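Local coordinates for protein BpsB (PgaB), Poly-beta-1,6-N-acetyl-D-glucosamine N-deacetylase (Bordetella bronchiseptica RB50, PDB 5BU6) that removes acetyl groups from the biofilm polysaccharide poly-beta-1,6-N-acetyl-D-glucosamine as a metal-dependent family 4 carbohydrate esterase, at residues N56-Q61 with P77-F82. The protein carries 5 engineered substitutions. Sequence-based numbering, arbitrary orientation.
With EDO (1,2-ethanediol), chain J.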
loop_
_atom_site.group_PDB
_atom_site.type_symbol
_atom_site.label_atom_id
_atom_site.label_comp_id
_atom_site.label_asym_id
_atom_site.label_seq_id
_atom_site.Cartn_x
_atom_site.Cartn_y
_atom_site.Cartn_z
ATOM N N ASN A 56 10.687 -3.619 17.071
ATOM C CA ASN A 56 11.788 -3.041 16.311
ATOM C C ASN A 56 11.391 -2.842 14.860
ATOM O O ASN A 56 11.423 -3.783 14.077
ATOM C CB ASN A 56 13.028 -3.942 16.402
ATOM C CG ASN A 56 13.678 -3.890 17.755
ATOM O OD1 ASN A 56 14.140 -2.834 18.189
ATOM N ND2 ASN A 56 13.728 -5.026 18.435
ATOM N N PRO A 57 10.976 -1.620 14.500
ATOM C CA PRO A 57 10.617 -1.360 13.107
ATOM C C PRO A 57 11.782 -1.624 12.147
ATOM O O PRO A 57 12.908 -1.213 12.401
ATOM C CB PRO A 57 10.213 0.115 13.119
ATOM C CG PRO A 57 9.705 0.328 14.562
ATOM C CD PRO A 57 10.672 -0.481 15.380
ATOM N N ILE A 58 11.481 -2.332 11.067
ATOM C CA ILE A 58 12.466 -2.750 10.056
ATOM C C ILE A 58 12.129 -2.149 8.679
ATOM O O ILE A 58 11.011 -1.667 8.451
ATOM C CB ILE A 58 12.506 -4.302 9.922
ATOM C CG1 ILE A 58 11.151 -4.804 9.388
ATOM C CG2 ILE A 58 12.898 -4.960 11.243
ATOM C CD1 ILE A 58 10.978 -6.297 9.343
ATOM N N SER A 59 13.086 -2.173 7.753
ATOM C CA SER A 59 12.798 -1.743 6.377
ATOM C C SER A 59 12.475 -2.950 5.503
ATOM O O SER A 59 12.747 -4.087 5.876
ATOM C CB SER A 59 13.989 -1.015 5.780
ATOM O OG SER A 59 15.114 -1.900 5.791
ATOM N N MET A 60 11.954 -2.702 4.306
ATOM C CA MET A 60 11.779 -3.786 3.339
ATOM C C MET A 60 13.118 -4.399 2.922
ATOM O O MET A 60 13.213 -5.600 2.656
ATOM C CB MET A 60 11.037 -3.291 2.095
ATOM C CG MET A 60 10.668 -4.429 1.143
ATOM S SD MET A 60 8.905 -4.765 1.169
ATOM C CE MET A 60 8.268 -3.202 0.570
ATOM N N GLN A 61 14.154 -3.569 2.843
ATOM C CA GLN A 61 15.482 -4.085 2.531
ATOM C C GLN A 61 15.933 -5.110 3.587
ATOM O O GLN A 61 16.595 -6.114 3.279
ATOM C CB GLN A 61 16.494 -2.950 2.435
ATOM C CG GLN A 61 17.865 -3.431 1.989
ATOM C CD GLN A 61 17.830 -4.000 0.573
ATOM O OE1 GLN A 61 17.351 -3.348 -0.350
ATOM N NE2 GLN A 61 18.324 -5.227 0.405
ATOM N N PRO A 77 10.254 -7.855 15.154
ATOM C CA PRO A 77 10.406 -6.955 14.011
ATOM C C PRO A 77 9.055 -6.562 13.458
ATOM O O PRO A 77 8.150 -7.406 13.372
ATOM C CB PRO A 77 11.191 -7.806 12.993
ATOM C CG PRO A 77 10.774 -9.160 13.273
ATOM C CD PRO A 77 10.457 -9.259 14.759
ATOM N N ILE A 78 8.912 -5.297 13.093
ATOM C CA ILE A 78 7.662 -4.844 12.499
ATOM C C ILE A 78 7.929 -3.908 11.320
ATOM O O ILE A 78 8.853 -3.111 11.354
ATOM C CB ILE A 78 6.759 -4.151 13.569
ATOM C CG1 ILE A 78 5.391 -3.816 12.987
ATOM C CG2 ILE A 78 7.425 -2.922 14.160
ATOM C CD1 ILE A 78 4.306 -3.712 14.046
ATOM N N LEU A 79 7.129 -4.049 10.264
ATOM C CA LEU A 79 7.187 -3.189 9.092
ATOM C C LEU A 79 6.015 -2.201 9.169
ATOM O O LEU A 79 4.857 -2.619 9.279
ATOM C CB LEU A 79 7.103 -4.006 7.802
ATOM C CG LEU A 79 7.222 -3.239 6.475
ATOM C CD1 LEU A 79 8.637 -2.698 6.341
ATOM C CD2 LEU A 79 6.895 -4.172 5.317
ATOM N N LEU A 80 6.318 -0.908 9.129
ATOM C CA LEU A 80 5.273 0.123 9.145
ATOM C C LEU A 80 5.014 0.572 7.714
ATOM O O LEU A 80 5.976 0.830 6.958
ATOM C CB LEU A 80 5.717 1.327 9.993
ATOM C CG LEU A 80 6.215 1.083 11.408
ATOM C CD1 LEU A 80 6.694 2.414 12.016
ATOM C CD2 LEU A 80 5.111 0.446 12.260
ATOM N N THR A 81 3.740 0.650 7.324
ATOM C CA THR A 81 3.399 1.080 5.982
ATOM C C THR A 81 2.318 2.172 6.031
ATOM O O THR A 81 1.440 2.148 6.905
ATOM C CB THR A 81 2.917 -0.098 5.102
ATOM O OG1 THR A 81 1.613 -0.516 5.513
ATOM C CG2 THR A 81 3.895 -1.292 5.210
ATOM N N PHE A 82 2.453 3.134 5.127
ATOM C CA PHE A 82 1.567 4.293 5.002
ATOM C C PHE A 82 1.157 4.441 3.530
ATOM O O PHE A 82 1.971 4.855 2.708
ATOM C CB PHE A 82 2.269 5.564 5.491
ATOM C CG PHE A 82 2.685 5.504 6.929
ATOM C CD1 PHE A 82 3.912 4.950 7.289
ATOM C CD2 PHE A 82 1.842 5.978 7.924
ATOM C CE1 PHE A 82 4.296 4.870 8.620
ATOM C CE2 PHE A 82 2.211 5.911 9.264
ATOM C CZ PHE A 82 3.451 5.351 9.613
HETATM C C1 EDO J . 14.391 1.724 2.633
HETATM O O1 EDO J . 13.818 1.871 3.937
HETATM C C2 EDO J . 14.964 0.312 2.482
HETATM O O2 EDO J . 13.929 -0.670 2.300
HETATM O O HOH W 1 9.041 -0.209 9.623
#
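Strand 56-57, helix 60-67 and strand 77-83 form a beta-alpha-beta unit in the parallel sheet of this polysaccharide deacetylase domain, and its two strands illustrate how a very short parallel pairing can be secured. I78 spans the junction with both of its backbone polar atoms: I78 N donates to N56 O at 3.1 Å, and I58 N donates to I78 O at 2.8 Å, a nearly straight bond. Both donors sit above the carbonyl plane, I78 N more so. Beyond I58 the chain leaves its partner, and a water accepts from L80 N and can donate to I58 O.

The paired residues sort themselves onto two faces, P57 and I78 on one, N56 and P77 on the other. I78 sets CG1 anti to its backbone N (chi1 -174°), which puts CG2 in the crowded position, 3.7 Å from P57 CA, and the two side chains cross obliquely; the CD1 methyl of L80 extends this apolar patch. I58, just past the bridge, holds CG1 between N and the carbonyl carbon (chi1 65°) and lies alongside P77, both pointing the same way. I58 CG2 comes to 3.8 Å from P77 CB, while I63 of the following helix also packs on I58.

L79, backed by V105 of the neighbouring strand, extends CG anti to its backbone N, and the turn at chi2 (68°) swings its CD1 methyl to 3.3 Å from I58 O.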